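Local coordinates for protein MlnE (Bacillus amyloliquefaciens subsp. plantarum, PDB 5D2E) that carries an N-terminal B-type ketoreductase that binds NADP and probably reduces beta-keto groups of intermediates on the macrolactin polyketide assembly line, at residues L285-F289 / W449-A454; K34-M40 / Q494-G500; L277-A282 / L301-G305; E27-S31 / S476-A482. All coordinates share one frame; numbering follows the deposited sequence.

Interaction 1 (L285-F289 / W449-A454); sequences LGYLF and WPLWDA. With NAP (NADP nicotinamide-adenine-dinucleotide phosphate), chain B.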
# COMPACT_ATOMS: atom_id res chain seq x y z
N LEU A 285 -7.23 12.94 -12.18
CA LEU A 285 -5.95 12.48 -12.76
C LEU A 285 -6.19 11.61 -13.96
O LEU A 285 -5.48 11.69 -14.97
CB LEU A 285 -5.13 11.71 -11.73
CG LEU A 285 -4.58 12.55 -10.58
CD1 LEU A 285 -3.46 11.80 -9.86
CD2 LEU A 285 -4.09 13.91 -11.10
N GLY A 286 -7.17 10.74 -13.85
CA GLY A 286 -7.49 9.80 -14.96
C GLY A 286 -7.70 10.53 -16.32
O GLY A 286 -7.19 10.09 -17.36
N TYR A 287 -8.48 11.61 -16.27
CA TYR A 287 -8.77 12.41 -17.44
C TYR A 287 -7.57 13.24 -17.88
O TYR A 287 -7.35 13.37 -19.05
CB TYR A 287 -10.07 13.27 -17.23
CG TYR A 287 -10.41 13.99 -18.52
CD1 TYR A 287 -10.85 13.29 -19.60
CD2 TYR A 287 -10.14 15.35 -18.68
CE1 TYR A 287 -11.10 13.92 -20.83
CE2 TYR A 287 -10.38 16.00 -19.91
CZ TYR A 287 -10.86 15.26 -20.97
OH TYR A 287 -11.12 15.84 -22.19
N LEU A 288 -6.77 13.75 -16.94
CA LEU A 288 -5.61 14.53 -17.22
C LEU A 288 -4.62 13.64 -18.00
O LEU A 288 -4.10 14.05 -19.01
CB LEU A 288 -4.96 14.99 -15.94
CG LEU A 288 -3.69 15.81 -16.06
CD1 LEU A 288 -4.15 17.20 -16.47
CD2 LEU A 288 -2.83 15.94 -14.82
N PHE A 289 -4.42 12.42 -17.55
CA PHE A 289 -3.66 11.43 -18.34
C PHE A 289 -4.31 11.01 -19.67
O PHE A 289 -3.60 10.79 -20.68
CB PHE A 289 -3.24 10.20 -17.48
CG PHE A 289 -2.10 10.53 -16.58
CD1 PHE A 289 -2.30 11.17 -15.37
CD2 PHE A 289 -0.80 10.28 -16.98
CE1 PHE A 289 -1.22 11.53 -14.55
CE2 PHE A 289 0.25 10.61 -16.16
CZ PHE A 289 0.05 11.26 -14.96
N TRP A 449 2.16 9.12 -5.81
CA TRP A 449 1.89 10.54 -6.05
C TRP A 449 1.63 11.36 -4.76
O TRP A 449 0.96 10.88 -3.86
CB TRP A 449 0.64 10.68 -6.87
CG TRP A 449 0.69 10.18 -8.25
CD1 TRP A 449 -0.13 9.21 -8.79
CD2 TRP A 449 1.53 10.62 -9.32
NE1 TRP A 449 0.17 9.03 -10.08
CE2 TRP A 449 1.17 9.88 -10.45
CE3 TRP A 449 2.54 11.58 -9.44
CZ2 TRP A 449 1.77 10.09 -11.72
CZ3 TRP A 449 3.11 11.83 -10.73
CH2 TRP A 449 2.77 11.03 -11.83
N PRO A 450 2.18 12.57 -4.69
CA PRO A 450 1.77 13.51 -3.68
C PRO A 450 0.48 14.22 -4.13
O PRO A 450 -0.13 13.85 -5.16
CB PRO A 450 2.95 14.45 -3.65
CG PRO A 450 3.24 14.60 -5.11
CD PRO A 450 2.92 13.25 -5.74
N LEU A 451 0.04 15.22 -3.35
CA LEU A 451 -1.14 16.05 -3.72
C LEU A 451 -0.85 16.89 -4.94
O LEU A 451 0.23 17.51 -5.05
CB LEU A 451 -1.55 17.00 -2.60
CG LEU A 451 -2.35 16.31 -1.53
CD1 LEU A 451 -2.50 17.27 -0.34
CD2 LEU A 451 -3.68 15.84 -2.11
N TRP A 452 -1.75 16.79 -5.88
CA TRP A 452 -1.66 17.54 -7.12
C TRP A 452 -2.56 18.81 -7.03
O TRP A 452 -3.55 18.82 -6.32
CB TRP A 452 -2.23 16.80 -8.26
CG TRP A 452 -1.50 15.62 -8.75
CD1 TRP A 452 -1.25 14.49 -8.05
CD2 TRP A 452 -1.01 15.41 -10.07
NE1 TRP A 452 -0.59 13.59 -8.85
CE2 TRP A 452 -0.47 14.11 -10.11
CE3 TRP A 452 -1.00 16.18 -11.25
CZ2 TRP A 452 0.09 13.57 -11.27
CZ3 TRP A 452 -0.46 15.64 -12.40
CH2 TRP A 452 0.09 14.35 -12.41
N ASP A 453 -2.14 19.83 -7.77
CA ASP A 453 -2.92 21.05 -8.08
C ASP A 453 -3.52 20.80 -9.49
O ASP A 453 -3.01 21.30 -10.49
CB ASP A 453 -1.92 22.21 -8.08
CG ASP A 453 -2.54 23.56 -8.30
OD1 ASP A 453 -3.74 23.72 -8.04
OD2 ASP A 453 -1.78 24.46 -8.70
N ALA A 454 -4.53 19.92 -9.55
CA ALA A 454 -5.18 19.47 -10.82
C ALA A 454 -6.30 18.46 -10.52
O ALA A 454 -6.22 17.70 -9.53
CB ALA A 454 -4.18 18.88 -11.81
PA NAP B . -11.03 11.28 -8.52
O1A NAP B . -11.25 12.50 -9.45
O2A NAP B . -12.04 10.86 -7.46
O5B NAP B . -10.93 10.05 -9.55
C5B NAP B . -10.96 8.72 -9.06
C4B NAP B . -11.97 8.03 -9.93
O4B NAP B . -12.06 6.66 -9.50
C3B NAP B . -13.42 8.60 -9.83
O3B NAP B . -13.80 9.23 -11.06
C2B NAP B . -14.30 7.36 -9.59
O2B NAP B . -15.45 7.39 -10.39
C1B NAP B . -13.33 6.20 -9.92
N9A NAP B . -13.59 4.97 -9.17
C8A NAP B . -13.67 4.81 -7.80
N7A NAP B . -13.99 3.51 -7.47
C5A NAP B . -14.05 2.83 -8.63
C6A NAP B . -14.34 1.46 -9.01
N6A NAP B . -14.57 0.56 -8.01
N1A NAP B . -14.40 1.15 -10.39
C2A NAP B . -14.16 2.10 -11.31
N3A NAP B . -13.88 3.40 -11.02
C4A NAP B . -13.82 3.81 -9.75
O3 NAP B . -9.58 11.38 -7.78
PN NAP B . -8.19 11.89 -8.44
O1N NAP B . -7.70 13.13 -7.71
O2N NAP B . -8.36 11.74 -9.93
O5D NAP B . -7.09 10.76 -8.07
C5D NAP B . -7.05 9.61 -8.96
C4D NAP B . -6.09 8.52 -8.44
O4D NAP B . -4.81 9.04 -8.12
C3D NAP B . -6.66 7.93 -7.15
O3D NAP B . -6.52 6.52 -7.19
C2D NAP B . -5.84 8.56 -6.04
O2D NAP B . -5.78 7.73 -4.85
C1D NAP B . -4.47 8.86 -6.71
N1N NAP B . -3.83 10.03 -6.06
C2N NAP B . -4.29 11.32 -6.28
C3N NAP B . -3.73 12.46 -5.68
C7N NAP B . -4.26 13.89 -5.96
O7N NAP B . -3.78 14.87 -5.37
N7N NAP B . -5.22 14.16 -6.86
C4N NAP B . -2.66 12.26 -4.80
C5N NAP B . -2.23 10.95 -4.54
C6N NAP B . -2.80 9.85 -5.20
P2B NAP B . -16.84 6.60 -10.03
O1X NAP B . -17.35 7.09 -8.67
O2X NAP B . -17.80 6.92 -11.22
O3X NAP B . -16.47 5.15 -9.96

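Interaction 2 (K34-M40 / Q494-G500); sequences KTHLYEM and QLAVISG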
# COMPACT_ATOMS: atom_id res chain seq x y z
N LYS A 34 11.57 21.67 -8.01
CA LYS A 34 10.56 21.33 -7.03
C LYS A 34 10.08 19.88 -7.10
O LYS A 34 9.43 19.46 -6.18
CB LYS A 34 9.34 22.25 -7.12
CG LYS A 34 9.66 23.73 -7.05
CD LYS A 34 10.35 24.11 -5.74
CE LYS A 34 10.83 25.55 -5.75
NZ LYS A 34 9.75 26.37 -6.37
N THR A 35 10.36 19.16 -8.20
CA THR A 35 9.81 17.81 -8.37
C THR A 35 10.95 16.82 -8.35
O THR A 35 11.87 16.91 -9.14
CB THR A 35 9.07 17.71 -9.69
OG1 THR A 35 8.12 18.75 -9.72
CG2 THR A 35 8.30 16.40 -9.81
N HIS A 36 10.91 15.89 -7.42
CA HIS A 36 11.99 14.92 -7.26
C HIS A 36 11.38 13.46 -7.23
O HIS A 36 10.29 13.25 -6.67
CB HIS A 36 12.73 15.24 -5.96
CG HIS A 36 12.86 16.70 -5.67
ND1 HIS A 36 13.90 17.47 -6.17
CD2 HIS A 36 12.10 17.54 -4.91
CE1 HIS A 36 13.75 18.73 -5.77
NE2 HIS A 36 12.67 18.80 -4.99
N LEU A 37 12.08 12.51 -7.87
CA LEU A 37 11.70 11.11 -7.81
C LEU A 37 12.57 10.37 -6.79
O LEU A 37 13.76 10.66 -6.64
CB LEU A 37 11.85 10.47 -9.14
CG LEU A 37 11.22 11.06 -10.38
CD1 LEU A 37 11.31 9.98 -11.45
CD2 LEU A 37 9.79 11.44 -10.20
N TYR A 38 11.93 9.46 -6.05
CA TYR A 38 12.53 8.70 -4.99
C TYR A 38 12.23 7.18 -5.18
O TYR A 38 11.23 6.79 -5.74
CB TYR A 38 11.96 9.16 -3.63
CG TYR A 38 12.28 10.59 -3.33
CD1 TYR A 38 11.54 11.60 -3.93
CD2 TYR A 38 13.29 10.92 -2.52
CE1 TYR A 38 11.83 12.92 -3.70
CE2 TYR A 38 13.61 12.24 -2.26
CZ TYR A 38 12.87 13.23 -2.85
OH TYR A 38 13.18 14.55 -2.62
N GLU A 39 13.15 6.36 -4.70
CA GLU A 39 13.01 4.92 -4.72
C GLU A 39 13.46 4.37 -3.38
O GLU A 39 14.26 4.98 -2.64
CB GLU A 39 13.79 4.26 -5.89
CG GLU A 39 15.29 4.44 -5.78
CD GLU A 39 16.06 4.19 -7.07
OE1 GLU A 39 15.54 3.50 -7.96
OE2 GLU A 39 17.18 4.77 -7.21
N MET A 40 12.96 3.15 -3.08
CA MET A 40 13.36 2.48 -1.86
C MET A 40 14.78 1.99 -1.97
O MET A 40 15.17 1.39 -2.97
CB MET A 40 12.42 1.32 -1.59
CG MET A 40 11.03 1.78 -1.22
SD MET A 40 11.08 2.62 0.35
CE MET A 40 9.30 2.93 0.50
N GLN A 494 8.72 0.73 -8.35
CA GLN A 494 8.02 1.64 -7.44
C GLN A 494 8.79 2.94 -7.35
O GLN A 494 10.01 2.94 -7.01
CB GLN A 494 7.87 1.11 -6.03
CG GLN A 494 7.10 2.11 -5.10
CD GLN A 494 7.01 1.66 -3.62
OE1 GLN A 494 7.51 0.60 -3.26
NE2 GLN A 494 6.43 2.48 -2.79
N LEU A 495 8.12 4.06 -7.65
CA LEU A 495 8.74 5.38 -7.53
C LEU A 495 7.78 6.34 -6.82
O LEU A 495 6.59 6.29 -7.06
CB LEU A 495 9.09 5.94 -8.93
CG LEU A 495 10.29 5.24 -9.63
CD1 LEU A 495 10.32 5.66 -11.08
CD2 LEU A 495 11.61 5.58 -8.96
N ALA A 496 8.33 7.11 -5.89
CA ALA A 496 7.61 8.16 -5.19
C ALA A 496 7.98 9.53 -5.79
O ALA A 496 9.12 9.82 -6.04
CB ALA A 496 7.91 8.17 -3.76
N VAL A 497 6.96 10.37 -5.93
CA VAL A 497 7.12 11.71 -6.45
C VAL A 497 6.81 12.64 -5.30
O VAL A 497 5.75 12.53 -4.71
CB VAL A 497 6.19 12.00 -7.64
CG1 VAL A 497 6.41 13.46 -8.10
CG2 VAL A 497 6.39 11.05 -8.84
N ILE A 498 7.78 13.48 -4.93
CA ILE A 498 7.65 14.44 -3.87
C ILE A 498 7.99 15.87 -4.42
O ILE A 498 9.03 16.09 -5.05
CB ILE A 498 8.53 14.11 -2.67
CG1 ILE A 498 8.38 12.61 -2.28
CG2 ILE A 498 8.11 14.98 -1.49
CD1 ILE A 498 9.25 12.26 -1.12
N SER A 499 7.07 16.79 -4.16
CA SER A 499 7.11 18.17 -4.70
C SER A 499 7.41 19.16 -3.55
O SER A 499 6.67 19.24 -2.56
CB SER A 499 5.77 18.47 -5.39
OG SER A 499 5.71 19.81 -5.81
N GLY A 500 8.52 19.87 -3.68
CA GLY A 500 8.98 20.84 -2.69
C GLY A 500 10.48 21.07 -2.70
O GLY A 500 11.18 20.76 -3.68
O HOH W 1 6.67 20.18 -8.37
O HOH W 2 11.40 1.74 -5.00

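Interaction 3 (L277-A282 / L301-G305); sequences LITGGA and LILTG. With NAP (NADP nicotinamide-adenine-dinucleotide phosphate), chain B.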
# COMPACT_ATOMS: atom_id res chain seq x y z
N LEU A 277 -6.56 1.44 -21.38
CA LEU A 277 -7.64 1.51 -20.38
C LEU A 277 -7.20 2.39 -19.27
O LEU A 277 -6.13 2.20 -18.73
CB LEU A 277 -7.92 0.14 -19.83
CG LEU A 277 -8.84 -0.02 -18.60
CD1 LEU A 277 -10.22 0.54 -18.93
CD2 LEU A 277 -8.94 -1.49 -18.24
N ILE A 278 -8.03 3.36 -18.90
CA ILE A 278 -7.79 4.17 -17.75
C ILE A 278 -8.95 3.99 -16.83
O ILE A 278 -10.09 4.43 -17.12
CB ILE A 278 -7.66 5.63 -18.12
CG1 ILE A 278 -6.63 5.77 -19.23
CG2 ILE A 278 -7.22 6.47 -16.94
CD1 ILE A 278 -6.34 7.21 -19.65
N THR A 279 -8.67 3.36 -15.71
CA THR A 279 -9.68 3.23 -14.67
C THR A 279 -9.74 4.53 -13.88
O THR A 279 -8.72 5.26 -13.76
CB THR A 279 -9.39 2.05 -13.69
OG1 THR A 279 -8.26 2.36 -12.89
CG2 THR A 279 -9.28 0.73 -14.43
N GLY A 280 -10.93 4.88 -13.41
CA GLY A 280 -11.13 6.25 -12.91
C GLY A 280 -10.84 7.29 -13.98
O GLY A 280 -10.44 8.43 -13.68
N GLY A 281 -11.12 6.90 -15.23
CA GLY A 281 -10.77 7.63 -16.44
C GLY A 281 -11.53 8.93 -16.63
O GLY A 281 -11.04 9.80 -17.34
N ALA A 282 -12.68 9.08 -15.98
CA ALA A 282 -13.40 10.36 -15.99
C ALA A 282 -13.06 11.26 -14.77
O ALA A 282 -13.53 12.38 -14.71
CB ALA A 282 -14.88 10.13 -16.07
N LEU A 301 -8.87 4.97 -26.51
CA LEU A 301 -8.92 5.06 -25.05
C LEU A 301 -10.22 4.53 -24.51
O LEU A 301 -11.29 4.90 -25.01
CB LEU A 301 -8.79 6.51 -24.66
CG LEU A 301 -7.45 7.12 -24.97
CD1 LEU A 301 -7.39 8.62 -24.76
CD2 LEU A 301 -6.39 6.45 -24.17
N ILE A 302 -10.18 3.71 -23.46
CA ILE A 302 -11.41 3.32 -22.74
C ILE A 302 -11.32 3.85 -21.33
O ILE A 302 -10.33 3.61 -20.66
CB ILE A 302 -11.55 1.83 -22.69
CG1 ILE A 302 -11.61 1.26 -24.10
CG2 ILE A 302 -12.78 1.43 -21.86
CD1 ILE A 302 -10.26 0.93 -24.69
N LEU A 303 -12.24 4.75 -20.97
CA LEU A 303 -12.26 5.39 -19.62
C LEU A 303 -13.32 4.63 -18.87
O LEU A 303 -14.40 4.36 -19.45
CB LEU A 303 -12.71 6.84 -19.73
CG LEU A 303 -11.98 7.80 -20.69
CD1 LEU A 303 -12.37 9.26 -20.54
CD2 LEU A 303 -10.47 7.66 -20.54
N THR A 304 -13.01 4.22 -17.63
CA THR A 304 -13.93 3.44 -16.83
C THR A 304 -14.08 4.08 -15.48
O THR A 304 -13.13 4.60 -14.89
CB THR A 304 -13.53 1.94 -16.74
OG1 THR A 304 -13.45 1.41 -18.06
CG2 THR A 304 -14.57 1.20 -16.10
N GLY A 305 -15.33 4.15 -15.04
CA GLY A 305 -15.70 4.51 -13.65
C GLY A 305 -17.01 3.79 -13.35
O GLY A 305 -17.61 3.15 -14.22
PA NAP B . -11.03 11.28 -8.52
O1A NAP B . -11.25 12.50 -9.45
O2A NAP B . -12.04 10.86 -7.46
O5B NAP B . -10.93 10.05 -9.55
C5B NAP B . -10.96 8.72 -9.06
C4B NAP B . -11.97 8.03 -9.93
O4B NAP B . -12.06 6.66 -9.50
C3B NAP B . -13.42 8.60 -9.83
O3B NAP B . -13.80 9.23 -11.06
C2B NAP B . -14.30 7.36 -9.59
O2B NAP B . -15.45 7.39 -10.39
C1B NAP B . -13.33 6.20 -9.92
N9A NAP B . -13.59 4.97 -9.17
C8A NAP B . -13.67 4.81 -7.80
N7A NAP B . -13.99 3.51 -7.47
C5A NAP B . -14.05 2.83 -8.63
C6A NAP B . -14.34 1.46 -9.01
N6A NAP B . -14.57 0.56 -8.01
N1A NAP B . -14.40 1.15 -10.39
C2A NAP B . -14.16 2.10 -11.31
N3A NAP B . -13.88 3.40 -11.02
C4A NAP B . -13.82 3.81 -9.75
O3 NAP B . -9.58 11.38 -7.78
PN NAP B . -8.19 11.89 -8.44
O1N NAP B . -7.70 13.13 -7.71
O2N NAP B . -8.36 11.74 -9.93
O5D NAP B . -7.09 10.76 -8.07
C5D NAP B . -7.05 9.61 -8.96
C4D NAP B . -6.09 8.52 -8.44
O4D NAP B . -4.81 9.04 -8.12
C3D NAP B . -6.66 7.93 -7.15
O3D NAP B . -6.52 6.52 -7.19
C2D NAP B . -5.84 8.56 -6.04
O2D NAP B . -5.78 7.73 -4.85
C1D NAP B . -4.47 8.86 -6.71
N1N NAP B . -3.83 10.03 -6.06
C2N NAP B . -4.29 11.32 -6.28
C3N NAP B . -3.73 12.46 -5.68
C7N NAP B . -4.26 13.89 -5.96
O7N NAP B . -3.78 14.87 -5.37
N7N NAP B . -5.22 14.16 -6.86
C4N NAP B . -2.66 12.26 -4.80
C5N NAP B . -2.23 10.95 -4.54
C6N NAP B . -2.80 9.85 -5.20
P2B NAP B . -16.84 6.60 -10.03
O1X NAP B . -17.35 7.09 -8.67
O2X NAP B . -17.80 6.92 -11.22
O3X NAP B . -16.47 5.15 -9.96

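Interaction 4 (E27-S31 / S476-A482); sequences ELIKS and SAQAGLA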
# COMPACT_ATOMS: atom_id res chain seq x y z
N GLU A 27 4.71 26.73 -17.35
CA GLU A 27 4.30 26.06 -16.10
C GLU A 27 5.43 25.09 -15.64
O GLU A 27 5.86 25.11 -14.46
CB GLU A 27 2.94 25.37 -16.23
CG GLU A 27 2.54 24.49 -15.01
CD GLU A 27 1.11 23.92 -15.07
OE1 GLU A 27 0.93 22.69 -15.06
OE2 GLU A 27 0.12 24.69 -15.12
N LEU A 28 5.99 24.33 -16.58
CA LEU A 28 7.07 23.37 -16.23
C LEU A 28 8.30 24.08 -15.70
O LEU A 28 8.89 23.69 -14.68
CB LEU A 28 7.42 22.50 -17.43
CG LEU A 28 8.27 21.23 -17.26
CD1 LEU A 28 7.97 20.51 -15.93
CD2 LEU A 28 7.99 20.33 -18.46
N ILE A 29 8.68 25.19 -16.35
CA ILE A 29 9.87 25.92 -15.86
C ILE A 29 9.69 26.45 -14.44
O ILE A 29 10.63 26.45 -13.61
CB ILE A 29 10.22 27.10 -16.82
CG1 ILE A 29 10.79 26.55 -18.13
CG2 ILE A 29 11.21 28.08 -16.15
CD1 ILE A 29 10.55 27.43 -19.34
N LYS A 30 8.48 26.93 -14.15
CA LYS A 30 8.15 27.44 -12.84
C LYS A 30 8.27 26.35 -11.79
O LYS A 30 8.53 26.68 -10.63
CB LYS A 30 6.75 27.98 -12.82
CG LYS A 30 6.60 29.26 -13.63
CD LYS A 30 5.14 29.65 -13.69
CE LYS A 30 4.99 31.13 -13.99
NZ LYS A 30 3.61 31.38 -14.50
N SER A 31 8.09 25.07 -12.19
CA SER A 31 8.27 23.94 -11.24
C SER A 31 9.72 23.46 -11.06
O SER A 31 9.97 22.57 -10.26
CB SER A 31 7.43 22.74 -11.67
OG SER A 31 8.06 21.99 -12.74
N SER A 476 2.16 20.50 -9.80
CA SER A 476 1.38 21.07 -10.90
C SER A 476 1.15 20.00 -11.94
O SER A 476 1.92 19.04 -12.03
CB SER A 476 2.16 22.25 -11.53
OG SER A 476 3.30 21.85 -12.28
N ALA A 477 0.11 20.19 -12.75
CA ALA A 477 -0.22 19.28 -13.84
C ALA A 477 0.97 18.92 -14.72
O ALA A 477 1.21 17.75 -15.01
CB ALA A 477 -1.32 19.88 -14.71
N GLN A 478 1.71 19.92 -15.17
CA GLN A 478 2.85 19.67 -16.03
C GLN A 478 4.00 18.95 -15.35
O GLN A 478 4.64 18.13 -15.93
CB GLN A 478 3.36 20.98 -16.66
CG GLN A 478 2.40 21.48 -17.76
CD GLN A 478 2.30 20.46 -18.89
OE1 GLN A 478 3.32 20.04 -19.45
NE2 GLN A 478 1.10 20.04 -19.20
N ALA A 479 4.32 19.37 -14.15
CA ALA A 479 5.35 18.73 -13.38
C ALA A 479 5.03 17.21 -13.17
O ALA A 479 5.94 16.39 -13.20
CB ALA A 479 5.43 19.43 -12.07
N GLY A 480 3.75 16.90 -12.93
CA GLY A 480 3.27 15.56 -12.63
C GLY A 480 3.31 14.72 -13.89
O GLY A 480 3.77 13.60 -13.88
N LEU A 481 2.85 15.30 -15.00
CA LEU A 481 2.98 14.62 -16.29
C LEU A 481 4.39 14.31 -16.63
O LEU A 481 4.70 13.20 -17.10
CB LEU A 481 2.37 15.40 -17.44
CG LEU A 481 0.89 15.45 -17.31
CD1 LEU A 481 0.34 16.52 -18.25
CD2 LEU A 481 0.22 14.10 -17.51
N ALA A 482 5.29 15.25 -16.38
CA ALA A 482 6.66 15.00 -16.68
C ALA A 482 7.31 13.94 -15.72
O ALA A 482 8.26 13.26 -16.10
CB ALA A 482 7.45 16.26 -16.60
O HOH W 3 4.52 24.53 -12.22

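Interaction 1 (L285-F289 / W449-A454)
Leu285, Leu288 and Phe289, at the start of helix 284-296, meet Trp449 and Trp452 from the end of strand 443-453. The backbones themselves stay apart. Their nearest CA atoms, those of Leu285 and Ala454, are 7.3 Å from each other. Leu285 makes the largest contribution from the helix. Its CD2 sits over a face of the Trp452 indole, 3.8 Å from the centroid of the five-membered ring and 18° off the normal, a CH-pi contact. Its CD1 lies 3.5 Å from NE1 of Trp452. With CG of Trp452 anti to the carbonyl carbon (chi1 -70°), the indole lies against Leu285. Leu288 CD2 packs on the benzo part, 3.4 Å from Trp452 CZ3. Phe289 crosses Trp452 at about a right angle, its CE1 3.8 Å from Trp452 CH2. Phe289 CZ also reaches Trp449 CZ2. Both segments line the nicotinamide end of the NADP pocket, and the helix is the one after the first strand of the Rossmann-type ketoreductase domain. Leu285 N donates to phosphate oxygen O2N at 2.8 Å, where the helix start would probably favour the negative charge. Trp452 N donates to carboxamide oxygen O7N, also at 2.8 Å, which helps fix the rotation of the amide. Phe406 of strand 402-408 meets both Phe289 and Trp449 edge-to-face. Phe484 of helix 477-488 meets Phe289 likewise, and the backbone of Leu475 is hydrogen-bonded to those of Leu451 and Asp453.

Interaction 2 (K34-M40 / Q494-G500)
His36 and Tyr38 pair with Ile498 and Ala496 in an antiparallel ladder, and this middle part is the tight one. His36 with Ile498 and Tyr38 with Ala496 are hydrogen-bonded pairs. Thr35 with Ser499 and Leu37 with Val497 are non-hydrogen-bonded pairs. Tyr38 N to Ala496 O, at 2.8 Å, is the shortest of the four bonds within the two hydrogen-bonded pairs. Tyr38 and Ile498 cross at about a right angle. Ile498 CD1 lies over the phenol face, 3.9 Å from the ring centroid and 21° off the normal. On the opposite face of the sheet, Leu37 and Val497 lie side by side, with Leu37 CD2 3.7 Å from Val497 CG2. The Gly500 end is also closely bonded. Lys34 O accepts from Gly500 N at 2.7 Å. His36 NE2 donates to Gly500 O at 2.8 Å, and that oxygen lies in the imidazole plane. This bond helps fix the ring's rotation. The far end is looser. Beyond the Tyr38-Ala496 pair no further bridge forms, and a water links the strands, accepting from Met40 N at 2.8 Å and donating to Gln494 O. Met40 CG is 4.2 Å from Gln494 OE1, while Gln494 NE2 bonds to Asn448. Helix 502-509 covers the Tyr38 and Ile498 face, and helix 477-488 touches Leu37 and Leu495. Strand 35-46, near the N-terminus, is held between strands 249-257 and 494-499, and the latter pairs with strand 443-453, which carries NADP-pocket residues.

Interaction 3 (L277-A282 / L301-G305)
Ile278 is bonded through both its N and its O to the neighbouring strand, as expected for parallel pairing. Its N donates to Ile302 O at 2.9 Å, and its O accepts from Thr304 N at 3.0 Å. Ile278 to Gly281 then form a type II beta turn, with Gly280 at a positive phi of 58°. The turn brings Gly281 N to Thr304 O at 3.1 Å, with the donor tilted 35° from the carbonyl plane. Leu303 lies against the turn, its CB 3.9 Å from Gly281 CA. Its CG is anti to the carbonyl carbon (chi1 -54°), which carries CD1 to 3.5 Å from Gly281 O. On the other face of the sheet, Leu277 CD1 touches both Ile302 CG2 and Thr304 OG1. The next shell holds these groups in place. Thr279 OG1 is hydrogen-bonded to His359 ND1 and Ala361 N, Ala290 of helix 284-296 covers Ile278 and Leu303, and helix 337-351 covers Leu277 and Thr304. This is the first beta-alpha-beta unit of the Rossmann-type ketoreductase domain, and Gly281 begins what looks like its glycine-rich motif. Gly280 CA lies 3.6 Å from NADP O4B, and Gly305 CA is 3.4 Å from N3A of the adenine. Having no side chain, Gly280 lets the ribose come close, and Gly305 does the same for the 2'-phosphate. Main-chain bonds hold the turn, so that both glycine CA atoms lie against the cofactor.

Interaction 4 (E27-S31 / S476-A482)
Ser476 OG, beside the side chain of Glu27, takes two bonds. Ala479 N donates to it at 3.3 Å, and a water joins it at 2.9 Å. The same water donates to Glu27 O at 2.7 Å, which links the two segments through solvent. The direct bond is made by the carboxylate of Glu27. Gln478 N donates to Glu27 OE1 at 2.9 Å, with an N-H...O angle of 161°, and meets that oxygen nearly along its C-O axis. Glu27 has CG anti to the backbone N (chi1 172°) and an extended chain, and this stretches the carboxylate across to the helix start. OE1 also touches Gln478 CG at 3.3 Å. The arrangement is a capped helix start: Ser476 is the N-cap of helix 477-488, and Glu27 adds a negative charge where backbone N-H groups of the first turn point outward. The end of helix 22-30 rests on the first turns of helix 477-488. The pairing of charge and helix end probably favours the ionised carboxylate. The remaining contact is apolar and thinner. Leu28 CD1 lies 4.1 Å from Ala479 CA and also reaches Ala482 CB. Ser31 OG, which donates to Leu28 O at 2.7 Å on a lone pair of that carbonyl, sits 3.7 Å from Ala479 CB. Behind it, Ile11 of helix 6-16 packs on Leu28, while Leu481 touches Phe289 and Tyr292 of helix 284-296.

In the fold
Interactions 1, 2 and 3 are buried, and interaction 4 lies at the surface. Interaction 1 uses helix 284-296, and interaction 3 pairs the strands before and after it. Both touch NADP: interaction 1 at the nicotinamide and a phosphate, interaction 3 at the adenosine end. Interactions 2 and 3 are built on strand pairing, antiparallel in one and parallel in the other. Interaction 1 relies on aromatic packing, and interaction 4 on a carboxylate at a helix start, with a serine cap and a water. Gly480 of helix 477-488 packs on Trp449 and Trp452. Interaction 2 meets interaction 1 through Val497. Interactions 2 and 4 join helix 22-30 and the strand after it to helix 477-488 and the strand after it.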